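Local structure of periplasmic binding protein (Pseudomonas aeruginosa, 2R79) at residues Gln3-Ala8 and Glu22-Gly27; Leu12-Val17 and Leu244-Pro249; Leu50-Val55 and Pro72-Gln77; Leu58-Leu63 and Ala81-Glu86; Gly65-Gly70 and Thr87-Pro92. The protein binds heme in the periplasm and probably delivers it to an inner-membrane transporter for uptake into the cell. All coordinates share one frame; numbering follows the deposited sequence.

Contact 1. Residues Gln3-Ala8 and Glu22-Gly27; sequences QRWVSA and ESKLVG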
# COMPACT_ATOMS: atom_id res chain seq x y z
N GLN A 3 -29.66 24.86 -8.16
CA GLN A 3 -28.68 24.10 -8.93
C GLN A 3 -27.30 24.06 -8.29
O GLN A 3 -26.56 23.09 -8.45
CB GLN A 3 -28.55 24.67 -10.34
CG GLN A 3 -29.83 24.58 -11.14
CD GLN A 3 -30.35 23.17 -11.24
OE1 GLN A 3 -29.68 22.29 -11.77
NE2 GLN A 3 -31.56 22.95 -10.73
N ARG A 4 -26.94 25.12 -7.58
CA ARG A 4 -25.64 25.18 -6.92
C ARG A 4 -25.84 25.18 -5.41
O ARG A 4 -26.37 26.13 -4.84
CB ARG A 4 -24.86 26.43 -7.34
CG ARG A 4 -24.69 26.58 -8.86
CD ARG A 4 -23.48 27.46 -9.17
NE ARG A 4 -22.32 26.65 -9.54
CZ ARG A 4 -21.07 26.90 -9.15
NH1 ARG A 4 -20.81 27.94 -8.38
NH2 ARG A 4 -20.08 26.10 -9.55
N TRP A 5 -25.40 24.10 -4.77
CA TRP A 5 -25.54 23.94 -3.32
C TRP A 5 -24.23 23.98 -2.56
O TRP A 5 -23.21 23.47 -3.03
CB TRP A 5 -26.18 22.59 -3.00
CG TRP A 5 -27.58 22.38 -3.48
CD1 TRP A 5 -28.06 22.61 -4.74
CD2 TRP A 5 -28.65 21.78 -2.74
NE1 TRP A 5 -29.37 22.19 -4.82
CE2 TRP A 5 -29.75 21.68 -3.61
CE3 TRP A 5 -28.78 21.32 -1.43
CZ2 TRP A 5 -30.98 21.13 -3.21
CZ3 TRP A 5 -29.99 20.77 -1.02
CH2 TRP A 5 -31.08 20.68 -1.92
N VAL A 6 -24.26 24.59 -1.39
CA VAL A 6 -23.11 24.62 -0.51
C VAL A 6 -23.69 24.00 0.76
O VAL A 6 -24.76 24.39 1.22
CB VAL A 6 -22.62 26.05 -0.23
CG1 VAL A 6 -21.70 26.06 0.98
CG2 VAL A 6 -21.86 26.56 -1.44
N SER A 7 -23.00 23.00 1.31
CA SER A 7 -23.51 22.32 2.48
C SER A 7 -22.58 22.30 3.69
O SER A 7 -21.38 22.00 3.57
CB SER A 7 -23.89 20.89 2.11
OG SER A 7 -24.35 20.18 3.25
N ALA A 8 -23.15 22.63 4.84
CA ALA A 8 -22.43 22.66 6.11
C ALA A 8 -23.04 21.62 7.04
O ALA A 8 -24.22 21.69 7.37
CB ALA A 8 -22.53 24.04 6.73
N GLU A 22 -25.23 14.92 -5.77
CA GLU A 22 -23.79 15.21 -5.72
C GLU A 22 -23.32 16.24 -6.73
O GLU A 22 -22.48 17.08 -6.41
CB GLU A 22 -22.97 13.93 -5.91
CG GLU A 22 -21.50 14.12 -5.53
CD GLU A 22 -20.66 12.87 -5.70
OE1 GLU A 22 -21.21 11.75 -5.58
OE2 GLU A 22 -19.44 13.00 -5.94
N SER A 23 -23.84 16.19 -7.95
CA SER A 23 -23.40 17.13 -8.98
C SER A 23 -23.90 18.55 -8.71
O SER A 23 -23.49 19.49 -9.37
CB SER A 23 -23.85 16.67 -10.37
OG SER A 23 -25.26 16.75 -10.50
N LYS A 24 -24.79 18.70 -7.74
CA LYS A 24 -25.29 20.03 -7.43
C LYS A 24 -24.52 20.69 -6.29
O LYS A 24 -24.70 21.87 -6.03
CB LYS A 24 -26.79 19.97 -7.10
CG LYS A 24 -27.63 19.65 -8.32
CD LYS A 24 -29.11 19.67 -8.02
CE LYS A 24 -29.91 19.46 -9.30
NZ LYS A 24 -31.35 19.26 -9.01
N LEU A 25 -23.66 19.92 -5.63
CA LEU A 25 -22.85 20.44 -4.53
C LEU A 25 -21.61 21.14 -5.08
O LEU A 25 -20.79 20.52 -5.75
CB LEU A 25 -22.39 19.29 -3.61
CG LEU A 25 -23.40 18.71 -2.61
CD1 LEU A 25 -22.80 17.50 -1.90
CD2 LEU A 25 -23.79 19.79 -1.61
N VAL A 26 -21.47 22.44 -4.82
CA VAL A 26 -20.31 23.18 -5.30
C VAL A 26 -19.32 23.49 -4.18
O VAL A 26 -18.21 23.95 -4.44
CB VAL A 26 -20.71 24.50 -6.02
CG1 VAL A 26 -21.56 24.19 -7.24
CG2 VAL A 26 -21.45 25.42 -5.06
N GLY A 27 -19.73 23.24 -2.94
CA GLY A 27 -18.85 23.51 -1.82
C GLY A 27 -19.38 22.91 -0.53
O GLY A 27 -20.59 22.78 -0.35

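Contact 2. Residues Leu12-Val17 and Leu244-Pro249; sequences LSEWVV and LGPRLP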
# COMPACT_ATOMS: atom_id res chain seq x y z
N LEU A 12 -25.63 16.07 6.54
CA LEU A 12 -26.48 16.71 5.54
C LEU A 12 -25.89 16.46 4.14
O LEU A 12 -26.61 16.06 3.22
CB LEU A 12 -26.56 18.22 5.79
CG LEU A 12 -27.88 18.76 6.34
CD1 LEU A 12 -28.31 17.95 7.55
CD2 LEU A 12 -27.71 20.23 6.71
N SER A 13 -24.59 16.68 4.01
CA SER A 13 -23.90 16.48 2.75
C SER A 13 -24.04 15.04 2.26
O SER A 13 -24.24 14.79 1.08
CB SER A 13 -22.41 16.83 2.89
OG SER A 13 -22.25 18.20 3.19
N GLU A 14 -23.90 14.09 3.19
CA GLU A 14 -24.03 12.69 2.83
C GLU A 14 -25.42 12.42 2.26
O GLU A 14 -25.57 11.67 1.30
CB GLU A 14 -23.82 11.78 4.04
CG GLU A 14 -22.44 11.82 4.64
CD GLU A 14 -22.23 10.70 5.64
OE1 GLU A 14 -22.24 9.52 5.23
OE2 GLU A 14 -22.06 11.01 6.85
N TRP A 15 -26.43 13.04 2.87
CA TRP A 15 -27.80 12.85 2.41
C TRP A 15 -28.02 13.40 1.02
O TRP A 15 -28.65 12.75 0.19
CB TRP A 15 -28.79 13.47 3.40
CG TRP A 15 -29.11 12.56 4.53
CD1 TRP A 15 -28.98 12.83 5.86
CD2 TRP A 15 -29.59 11.22 4.44
NE1 TRP A 15 -29.35 11.73 6.61
CE2 TRP A 15 -29.73 10.73 5.76
CE3 TRP A 15 -29.92 10.37 3.37
CZ2 TRP A 15 -30.18 9.43 6.04
CZ3 TRP A 15 -30.37 9.08 3.64
CH2 TRP A 15 -30.49 8.63 4.97
N VAL A 16 -27.50 14.59 0.75
CA VAL A 16 -27.63 15.19 -0.57
C VAL A 16 -27.05 14.22 -1.60
O VAL A 16 -27.68 13.93 -2.62
CB VAL A 16 -26.87 16.54 -0.67
CG1 VAL A 16 -26.81 17.01 -2.11
CG2 VAL A 16 -27.57 17.59 0.18
N VAL A 17 -25.86 13.71 -1.33
CA VAL A 17 -25.24 12.76 -2.23
C VAL A 17 -26.09 11.49 -2.35
O VAL A 17 -26.36 11.01 -3.45
CB VAL A 17 -23.83 12.36 -1.75
CG1 VAL A 17 -23.31 11.18 -2.55
CG2 VAL A 17 -22.87 13.54 -1.90
N LEU A 244 -28.62 12.97 12.12
CA LEU A 244 -28.54 11.56 11.78
C LEU A 244 -28.17 11.34 10.32
O LEU A 244 -28.90 11.76 9.43
CB LEU A 244 -29.88 10.89 12.07
CG LEU A 244 -30.12 10.38 13.50
CD1 LEU A 244 -29.25 11.13 14.50
CD2 LEU A 244 -31.60 10.52 13.82
N GLY A 245 -27.04 10.67 10.09
CA GLY A 245 -26.58 10.43 8.74
C GLY A 245 -26.81 9.03 8.20
O GLY A 245 -27.06 8.10 8.97
N PRO A 246 -26.68 8.84 6.87
CA PRO A 246 -26.87 7.55 6.19
C PRO A 246 -25.92 6.42 6.56
O PRO A 246 -26.21 5.26 6.29
CB PRO A 246 -26.78 7.94 4.71
CG PRO A 246 -25.82 9.09 4.73
CD PRO A 246 -26.27 9.89 5.93
N ARG A 247 -24.79 6.75 7.18
CA ARG A 247 -23.84 5.71 7.56
C ARG A 247 -24.05 5.16 8.96
O ARG A 247 -23.41 4.18 9.34
CB ARG A 247 -22.40 6.23 7.43
CG ARG A 247 -21.92 6.46 6.00
CD ARG A 247 -20.49 6.98 6.00
NE ARG A 247 -20.39 8.25 6.72
CZ ARG A 247 -19.38 8.59 7.52
NH1 ARG A 247 -18.36 7.76 7.69
NH2 ARG A 247 -19.40 9.76 8.15
N LEU A 248 -24.93 5.77 9.74
CA LEU A 248 -25.18 5.30 11.10
C LEU A 248 -25.59 3.84 11.18
O LEU A 248 -25.13 3.12 12.06
CB LEU A 248 -26.22 6.18 11.80
CG LEU A 248 -25.66 7.54 12.22
CD1 LEU A 248 -26.74 8.36 12.91
CD2 LEU A 248 -24.47 7.34 13.16
N PRO A 249 -26.45 3.37 10.26
CA PRO A 249 -26.83 1.96 10.34
C PRO A 249 -25.62 1.02 10.30
O PRO A 249 -25.55 0.07 11.08
CB PRO A 249 -27.76 1.79 9.14
CG PRO A 249 -28.45 3.12 9.11
CD PRO A 249 -27.29 4.09 9.29
O HOH W 1 -23.67 9.11 8.42

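Contact 3. Residues Leu50-Val55 and Pro72-Gln77; sequences LAAEGV and PPVLKQ. With HEM (protoporphyrin IX containing Fe), chain D.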
# COMPACT_ATOMS: atom_id res chain seq x y z
N LEU A 50 -18.26 29.54 9.53
CA LEU A 50 -18.28 29.73 8.09
C LEU A 50 -17.60 31.01 7.60
O LEU A 50 -17.62 32.04 8.27
CB LEU A 50 -19.71 29.71 7.55
CG LEU A 50 -20.48 28.39 7.63
CD1 LEU A 50 -21.85 28.58 7.01
CD2 LEU A 50 -19.70 27.30 6.91
N ALA A 51 -17.01 30.91 6.42
CA ALA A 51 -16.33 32.02 5.78
C ALA A 51 -17.32 32.65 4.81
O ALA A 51 -17.62 32.08 3.76
CB ALA A 51 -15.10 31.52 5.02
N ALA A 52 -17.84 33.83 5.16
CA ALA A 52 -18.81 34.52 4.31
C ALA A 52 -18.28 34.64 2.88
O ALA A 52 -18.89 34.15 1.93
CB ALA A 52 -19.11 35.90 4.87
N GLU A 53 -17.13 35.30 2.73
CA GLU A 53 -16.51 35.49 1.43
C GLU A 53 -16.31 34.14 0.72
O GLU A 53 -16.35 34.06 -0.51
CB GLU A 53 -15.16 36.21 1.61
CG GLU A 53 -14.31 36.29 0.35
CD GLU A 53 -12.97 37.00 0.60
OE1 GLU A 53 -12.28 36.65 1.58
OE2 GLU A 53 -12.62 37.90 -0.20
N GLY A 54 -16.11 33.09 1.51
CA GLY A 54 -15.91 31.77 0.94
C GLY A 54 -17.13 31.19 0.24
O GLY A 54 -17.00 30.57 -0.82
N VAL A 55 -18.31 31.39 0.81
CA VAL A 55 -19.52 30.86 0.20
C VAL A 55 -19.96 31.72 -0.98
O VAL A 55 -20.36 31.20 -2.02
CB VAL A 55 -20.68 30.76 1.22
CG1 VAL A 55 -20.20 30.10 2.50
CG2 VAL A 55 -21.24 32.13 1.52
N PRO A 72 -23.89 33.37 13.81
CA PRO A 72 -25.11 34.06 13.40
C PRO A 72 -24.91 35.29 12.51
O PRO A 72 -25.58 35.45 11.50
CB PRO A 72 -25.77 34.41 14.73
CG PRO A 72 -25.37 33.27 15.60
CD PRO A 72 -23.90 33.13 15.27
N PRO A 73 -23.97 36.19 12.89
CA PRO A 73 -23.76 37.37 12.05
C PRO A 73 -23.38 37.05 10.61
O PRO A 73 -23.83 37.72 9.68
CB PRO A 73 -22.67 38.13 12.80
CG PRO A 73 -21.91 37.05 13.49
CD PRO A 73 -23.02 36.16 14.01
N VAL A 74 -22.55 36.02 10.43
CA VAL A 74 -22.11 35.63 9.09
C VAL A 74 -23.29 35.10 8.27
O VAL A 74 -23.41 35.40 7.08
CB VAL A 74 -20.97 34.56 9.15
CG1 VAL A 74 -21.52 33.22 9.59
CG2 VAL A 74 -20.31 34.43 7.79
N LEU A 75 -24.16 34.32 8.90
CA LEU A 75 -25.32 33.78 8.21
C LEU A 75 -26.24 34.93 7.80
O LEU A 75 -26.85 34.90 6.72
CB LEU A 75 -26.09 32.80 9.11
CG LEU A 75 -25.40 31.48 9.50
CD1 LEU A 75 -26.30 30.71 10.46
CD2 LEU A 75 -25.11 30.65 8.26
N LYS A 76 -26.33 35.94 8.66
CA LYS A 76 -27.17 37.10 8.39
C LYS A 76 -26.67 37.90 7.18
O LYS A 76 -27.45 38.19 6.27
CB LYS A 76 -27.24 38.01 9.62
CG LYS A 76 -27.90 37.35 10.82
CD LYS A 76 -29.34 36.92 10.51
CE LYS A 76 -29.92 36.05 11.61
NZ LYS A 76 -29.90 36.74 12.93
N GLN A 77 -25.39 38.24 7.17
CA GLN A 77 -24.84 38.99 6.05
C GLN A 77 -25.02 38.19 4.76
O GLN A 77 -25.16 38.76 3.68
CB GLN A 77 -23.36 39.33 6.27
CG GLN A 77 -22.40 38.15 6.22
CD GLN A 77 -20.94 38.58 6.27
OE1 GLN A 77 -20.47 39.32 5.40
NE2 GLN A 77 -20.21 38.11 7.28
CHA HEM D . -9.18 31.82 1.87
CHB HEM D . -7.52 27.35 3.12
CHC HEM D . -3.29 28.35 0.97
CHD HEM D . -4.87 32.81 -0.21
C1A HEM D . -9.11 30.50 2.41
C2A HEM D . -10.20 29.79 3.07
C3A HEM D . -9.71 28.56 3.44
C4A HEM D . -8.35 28.49 2.98
CMA HEM D . -10.44 27.48 4.23
CAA HEM D . -11.64 30.25 3.31
CBA HEM D . -12.58 29.96 2.15
CGA HEM D . -12.30 30.84 0.94
O1A HEM D . -12.52 32.07 1.02
O2A HEM D . -11.85 30.29 -0.10
C1B HEM D . -6.19 27.26 2.72
C2B HEM D . -5.35 26.07 2.85
C3B HEM D . -4.15 26.35 2.24
C4B HEM D . -4.26 27.71 1.74
CMB HEM D . -5.71 24.79 3.62
CAB HEM D . -3.03 25.53 2.14
CBB HEM D . -3.06 24.21 1.82
C1C HEM D . -3.35 29.66 0.47
C2C HEM D . -2.33 30.27 -0.35
C3C HEM D . -2.78 31.50 -0.74
C4C HEM D . -4.06 31.68 -0.06
CMC HEM D . -0.98 29.68 -0.72
CAC HEM D . -2.22 32.29 -1.74
CBC HEM D . -1.46 33.38 -1.51
C1D HEM D . -6.16 32.93 0.29
C2D HEM D . -6.99 34.09 0.04
C3D HEM D . -8.18 33.85 0.64
C4D HEM D . -8.12 32.50 1.22
CMD HEM D . -6.61 35.35 -0.73
CAD HEM D . -9.26 34.92 0.75
CBD HEM D . -9.57 35.44 2.15
CGD HEM D . -8.41 36.21 2.78
O1D HEM D . -8.59 36.70 3.92
O2D HEM D . -7.33 36.33 2.16
NA HEM D . -7.96 29.70 2.39
NB HEM D . -5.49 28.29 2.08
NC HEM D . -4.41 30.53 0.67
ND HEM D . -6.85 31.96 1.03
FE HEM D . -6.13 30.19 1.71

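Contact 4. Residues Leu58-Leu63 and Ala81-Glu86; sequences LRPDIL and AGVRVE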
# COMPACT_ATOMS: atom_id res chain seq x y z
N LEU A 58 -18.65 31.12 -4.45
CA LEU A 58 -19.18 29.97 -5.16
C LEU A 58 -20.51 30.25 -5.85
O LEU A 58 -21.07 29.37 -6.49
CB LEU A 58 -19.32 28.78 -4.21
CG LEU A 58 -18.01 28.26 -3.59
CD1 LEU A 58 -18.32 27.20 -2.55
CD2 LEU A 58 -17.13 27.70 -4.69
N ARG A 59 -21.03 31.46 -5.70
CA ARG A 59 -22.31 31.81 -6.33
C ARG A 59 -23.35 30.73 -6.04
O ARG A 59 -23.93 30.15 -6.95
CB ARG A 59 -22.12 31.95 -7.84
CG ARG A 59 -20.93 32.81 -8.25
CD ARG A 59 -20.85 32.99 -9.77
NE ARG A 59 -20.69 31.73 -10.51
CZ ARG A 59 -19.63 30.93 -10.42
NH1 ARG A 59 -18.62 31.25 -9.62
NH2 ARG A 59 -19.57 29.83 -11.15
N PRO A 60 -23.60 30.44 -4.75
CA PRO A 60 -24.57 29.41 -4.36
C PRO A 60 -26.03 29.83 -4.49
O PRO A 60 -26.39 30.98 -4.20
CB PRO A 60 -24.20 29.13 -2.92
CG PRO A 60 -23.82 30.49 -2.43
CD PRO A 60 -22.96 31.02 -3.55
N ASP A 61 -26.87 28.90 -4.92
CA ASP A 61 -28.29 29.16 -5.03
C ASP A 61 -28.91 28.85 -3.67
O ASP A 61 -29.96 29.38 -3.31
CB ASP A 61 -28.93 28.26 -6.09
CG ASP A 61 -28.59 28.69 -7.50
OD1 ASP A 61 -28.85 29.87 -7.83
OD2 ASP A 61 -28.07 27.86 -8.27
N ILE A 62 -28.24 27.99 -2.90
CA ILE A 62 -28.74 27.62 -1.60
C ILE A 62 -27.65 27.18 -0.64
O ILE A 62 -26.67 26.56 -1.04
CB ILE A 62 -29.78 26.48 -1.71
CG1 ILE A 62 -30.29 26.08 -0.33
CG2 ILE A 62 -29.17 25.29 -2.42
CD1 ILE A 62 -31.38 25.02 -0.36
N LEU A 63 -27.82 27.54 0.62
CA LEU A 63 -26.89 27.16 1.67
C LEU A 63 -27.70 26.39 2.70
O LEU A 63 -28.68 26.90 3.23
CB LEU A 63 -26.26 28.39 2.32
CG LEU A 63 -25.47 28.10 3.61
CD1 LEU A 63 -24.37 27.09 3.32
CD2 LEU A 63 -24.88 29.38 4.17
N ALA A 81 -27.09 39.16 1.37
CA ALA A 81 -26.42 39.17 0.08
C ALA A 81 -27.22 38.42 -0.98
O ALA A 81 -26.75 38.20 -2.10
CB ALA A 81 -25.03 38.55 0.22
N GLY A 82 -28.43 38.01 -0.62
CA GLY A 82 -29.29 37.30 -1.55
C GLY A 82 -29.19 35.78 -1.51
O GLY A 82 -29.92 35.09 -2.23
N VAL A 83 -28.29 35.25 -0.68
CA VAL A 83 -28.12 33.81 -0.58
C VAL A 83 -29.28 33.14 0.17
O VAL A 83 -29.65 33.55 1.27
CB VAL A 83 -26.80 33.44 0.15
CG1 VAL A 83 -26.67 31.92 0.24
CG2 VAL A 83 -25.61 34.03 -0.58
N ARG A 84 -29.85 32.10 -0.43
CA ARG A 84 -30.94 31.37 0.20
C ARG A 84 -30.37 30.44 1.27
O ARG A 84 -29.71 29.45 0.96
CB ARG A 84 -31.69 30.55 -0.85
CG ARG A 84 -32.79 29.69 -0.28
CD ARG A 84 -33.42 28.84 -1.37
NE ARG A 84 -34.41 27.91 -0.84
CZ ARG A 84 -35.10 27.06 -1.58
NH1 ARG A 84 -34.92 27.03 -2.89
NH2 ARG A 84 -35.98 26.23 -1.01
N VAL A 85 -30.63 30.77 2.54
CA VAL A 85 -30.13 29.97 3.65
C VAL A 85 -31.22 29.12 4.30
O VAL A 85 -32.19 29.65 4.84
CB VAL A 85 -29.50 30.87 4.74
CG1 VAL A 85 -29.10 30.04 5.94
CG2 VAL A 85 -28.30 31.59 4.17
N GLU A 86 -31.04 27.81 4.24
CA GLU A 86 -32.00 26.88 4.83
C GLU A 86 -31.40 26.24 6.08
O GLU A 86 -30.21 25.92 6.12
CB GLU A 86 -32.35 25.77 3.84
CG GLU A 86 -33.07 26.22 2.59
CD GLU A 86 -34.43 26.81 2.88
OE1 GLU A 86 -35.18 26.22 3.68
OE2 GLU A 86 -34.76 27.87 2.29

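Contact 5. Residues Gly65-Gly70 and Thr87-Pro92; sequences GTEEMG and TLSAKP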
# COMPACT_ATOMS: atom_id res chain seq x y z
N GLY A 65 -27.72 23.93 6.31
CA GLY A 65 -26.98 23.61 7.52
C GLY A 65 -27.97 23.37 8.64
O GLY A 65 -29.18 23.45 8.43
N THR A 66 -27.46 23.07 9.83
CA THR A 66 -28.33 22.83 10.97
C THR A 66 -28.21 23.99 11.95
O THR A 66 -27.71 25.06 11.60
CB THR A 66 -27.97 21.52 11.70
OG1 THR A 66 -26.67 21.64 12.30
CG2 THR A 66 -27.97 20.35 10.73
N GLU A 67 -28.66 23.77 13.18
CA GLU A 67 -28.59 24.78 14.23
C GLU A 67 -27.14 25.10 14.54
O GLU A 67 -26.80 26.25 14.83
CB GLU A 67 -29.27 24.29 15.51
CG GLU A 67 -30.73 23.92 15.36
CD GLU A 67 -30.95 22.81 14.35
OE1 GLU A 67 -30.30 21.75 14.48
OE2 GLU A 67 -31.78 23.01 13.44
N GLU A 68 -26.28 24.08 14.48
CA GLU A 68 -24.86 24.25 14.78
C GLU A 68 -24.07 24.98 13.70
O GLU A 68 -22.85 25.08 13.79
CB GLU A 68 -24.22 22.90 15.11
CG GLU A 68 -24.52 21.78 14.14
CD GLU A 68 -24.26 20.40 14.73
OE1 GLU A 68 -24.81 20.11 15.82
OE2 GLU A 68 -23.51 19.60 14.11
N MET A 69 -24.76 25.48 12.68
CA MET A 69 -24.10 26.22 11.61
C MET A 69 -24.06 27.69 12.01
O MET A 69 -25.05 28.24 12.48
CB MET A 69 -24.86 26.07 10.29
CG MET A 69 -24.44 27.08 9.22
SD MET A 69 -25.25 26.82 7.63
CE MET A 69 -26.95 27.29 8.00
N GLY A 70 -22.90 28.32 11.84
CA GLY A 70 -22.76 29.72 12.19
C GLY A 70 -21.39 30.30 11.87
O GLY A 70 -20.66 29.74 11.05
N THR A 87 -32.23 26.05 7.10
CA THR A 87 -31.75 25.44 8.33
C THR A 87 -32.52 24.17 8.62
O THR A 87 -33.72 24.20 8.87
CB THR A 87 -31.90 26.40 9.53
OG1 THR A 87 -31.11 27.57 9.31
CG2 THR A 87 -31.44 25.71 10.81
N LEU A 88 -31.83 23.04 8.56
CA LEU A 88 -32.45 21.76 8.84
C LEU A 88 -32.21 21.45 10.30
O LEU A 88 -31.59 22.24 11.01
CB LEU A 88 -31.88 20.66 7.94
CG LEU A 88 -32.48 20.67 6.53
CD1 LEU A 88 -32.12 21.95 5.82
CD2 LEU A 88 -31.97 19.47 5.75
N SER A 89 -32.69 20.29 10.76
CA SER A 89 -32.54 19.91 12.15
C SER A 89 -31.42 18.92 12.44
O SER A 89 -31.26 17.91 11.75
CB SER A 89 -33.87 19.34 12.66
OG SER A 89 -33.75 18.90 14.00
N ALA A 90 -30.65 19.20 13.49
CA ALA A 90 -29.56 18.32 13.89
C ALA A 90 -29.99 17.45 15.06
O ALA A 90 -29.22 16.64 15.56
CB ALA A 90 -28.34 19.15 14.29
N LYS A 91 -31.24 17.60 15.49
CA LYS A 91 -31.75 16.81 16.60
C LYS A 91 -31.63 15.31 16.35
O LYS A 91 -31.93 14.82 15.26
CB LYS A 91 -33.20 17.19 16.90
CG LYS A 91 -33.32 18.63 17.39
CD LYS A 91 -34.76 19.00 17.69
CE LYS A 91 -34.87 20.46 18.11
NZ LYS A 91 -36.30 20.87 18.32
N PRO A 92 -31.18 14.56 17.37
CA PRO A 92 -30.98 13.11 17.38
C PRO A 92 -32.25 12.26 17.42
O PRO A 92 -32.45 11.52 18.38
CB PRO A 92 -30.14 12.88 18.63
CG PRO A 92 -29.57 14.23 18.97
CD PRO A 92 -30.70 15.15 18.63

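Contact 1. Residues Gln3-Ala8 and Glu22-Gly27
The carbonyl oxygen of Trp5 is gripped by two N-H groups, one strong and one weak. Val26 N reaches Trp5 O at 2.7 Å, nearly along the C=O axis, and Gly27 N adds a weak bond of 3.5 Å to the same Trp5 O. Trp5 N in turn donates to Lys24 O (2.7 Å), while Ser7 N takes Gly27 O in its carbonyl plane (2.9 Å). Because Trp5 pairs with Leu25 but Val6 already with Gly27, Val26 is the extra residue of a beta bulge. Its CG1 lies over one face of the Arg4 guanidinium, 3.3 Å from Arg4 NH2, and its CG2 meets Val6 CG2. On the face shared by Trp5 and Leu25, Leu25 CD2 bridges Trp5 CB and Ser7 CB. The extended Lys24 chain runs alongside the indole, whose NE1 donates to Pro2 O. Arg281 of a second subunit binds Leu25 O. Strands 5-7 and 25-28 are the parallel neighbours of a beta-alpha-beta crossover through helix 10-18.

Contact 2. Residues Leu12-Val17 and Leu244-Pro249
Trp15 lies with one indole face under the ring of Pro246, a CH-pi contact in which Pro246 CD stands 3.7 Å from the centroid of the five-membered ring of Trp15. Pro246 CB covers the six-membered ring, so the proline spans both. The indole is also pinned at its edge: Trp15 NE1 donates in its ring plane to a lone pair of Leu244 O, 2.9 Å away at a straight 166°. On the preceding residue, Glu14 CB touches Pro246 CG (3.4 Å), and the carboxylate beyond is held side-on by Arg247. Arg247 NE meets Glu14 OE1 at 2.7 Å and Arg247 NH2 meets Glu14 OE2 at 3.2 Å, both from above the carboxylate plane. A water donates to Glu14 OE2 and accepts from Arg247 N, and Asp236 shares the arginine's charge through NH1. Helix 10-18 is fastened to the turn leading into helix 248-259, with Leu97, Leu101 and Leu104 of helix 94-108 against Trp15, and its Ser13, Val16 and Val17 on Val28 and Leu25 of strand 25-28.

Contact 3. Residues Leu50-Val55 and Pro72-Gln77
The tight part of this small contact is Ala52 against Val74, where Ala52 CB sits 3.5 Å from Val74 CG2. With Val74 CG2 anti to the backbone N (chi1 72°, measured to CG1), the same methyl also rests 3.6 Å from Leu50 O, so it touches both Leu50 and Ala52. On the flank of the buried Leu50 the fit relaxes: the Leu50 and Leu75 side chains cross obliquely, with Leu50 CD1 4.1 Å from Leu75 CD2, and both leucines touch Met69. On the solvent side Gln77, an exposed residue, lays its extended chain across to Ala52, bringing Gln77 NE2 within 3.4 Å of Ala52 CB. Ala51, the N-cap residue of helix 52-56, turns its CB from helix 72-80 and toward a heme that is hydrogen-bonded by Arg203 of a third subunit. Gly54 CA approaches propionate oxygen O1A of that heme to 3.4 Å, so the start of the short helix lies between helix 72-80 and a heme probably held in the pocket of the third subunit. Between helices 52-56 and 72-80, shape and apolar contact do the work, and the residues that meet bring neither salt bridge nor shared hydrogen bond to fix their separation.

Contact 4. Residues Leu58-Leu63 and Ala81-Glu86
Leu63 is the apolar centre: its CB meets Val83 CG1 at 4.1 Å, and its CD2 lies 4.1 Å from Val85 CG2, with the Leu63 and Val85 side chains side by side and pointing the same way. Val83 CG1, anti to the backbone N, also reaches Pro60 CG, while Leu78 of helix 72-80 and Val6 of strand 5-7 close on Leu63. Around this core the backbones pair in parallel. Leu63 N donates to Arg84 O (2.7 Å) and Glu86 N to Leu63 O (2.7 Å), each nearly along the C=O axis, so both polar groups of Leu63 are spent on residues 84-86. Strands 62-65 and 85-87 form a beta-alpha-beta unit with helix 72-80, which ends in a Schellman motif with Gly82 at its C-prime position. On the other face of the sheet Ile62, extended through CD1, touches Glu86 CG at 3.6 Å and stands over one face of the Arg84 guanidinium. Farther out, Arg84 NE bonds in its own plane to Glu86 OE2 at 3.1 Å in a nearly straight salt bridge (176°), and the arginine makes a cation-pi contact with Trp107 of helix 94-108. Asp61 turns its OD2 to Arg4 N.

Contact 5. Residues Gly65-Gly70 and Thr87-Pro92
Glu67 plants its carboxylate on the backbone of the opposite loop, and Glu67 OE2 comes within 2.6 Å of Leu88 O. The other oxygen, Glu67 OE1, accepts from Ala90 N through its syn lone pair (2.8 Å). The bend at chi2 (60°) folds the chain back to bring the carboxylate there. Beside it, Thr66 CB packs on Ala90 CB at 3.5 Å, and Thr87 CG2 lies against the Thr66 carbonyl carbon. These loops continue the parallel pairing of strands 62-65 and 85-87 at their C-terminal ends, the end of a Rossmann-like sheet where ligand sites commonly lie. The last bridge is Gly65 with Thr87, where Leu88 N donates to Gly65 O (2.7 Å), and Thr66 CA sits 3.3 Å from Leu88 O. Thr66 to Met69 then form a type I turn that brings Met69 SD over Gly65, while in the other loop Ser89 OG accepts from Lys91 N in an ST turn. Leu88 turns to Leu104 and Trp107 of helix 94-108. Toward the heme, Glu68 OE2 accepts from Gln47 NE2 and Gly242 N, with its side chain about 6 Å from that of the axial ligand Tyr46.

From the N terminus, contact 1 closes the first short loop, strand 5-7 through helix 10-18 to strand 25-28. Contact 2 starts within that helix, so it crosses contact 1, and closes only at residues 244-249, enclosing contacts 3, 4 and 5 and joining the N-terminal sheet's helix to the turn before helix 248-259. Contacts 3, 4 and 5 follow contact 1 in series and cross one another, since each ties residues 50-70 to residues 72-92. The sheet runs on from contact 1 to contact 4 through strands 5-7 and 62-65; contact 5 extends it toward the heme pocket, and contact 3 packs helices 52-56 and 72-80 beside it. Leu12 of contact 2 packs on contact 5.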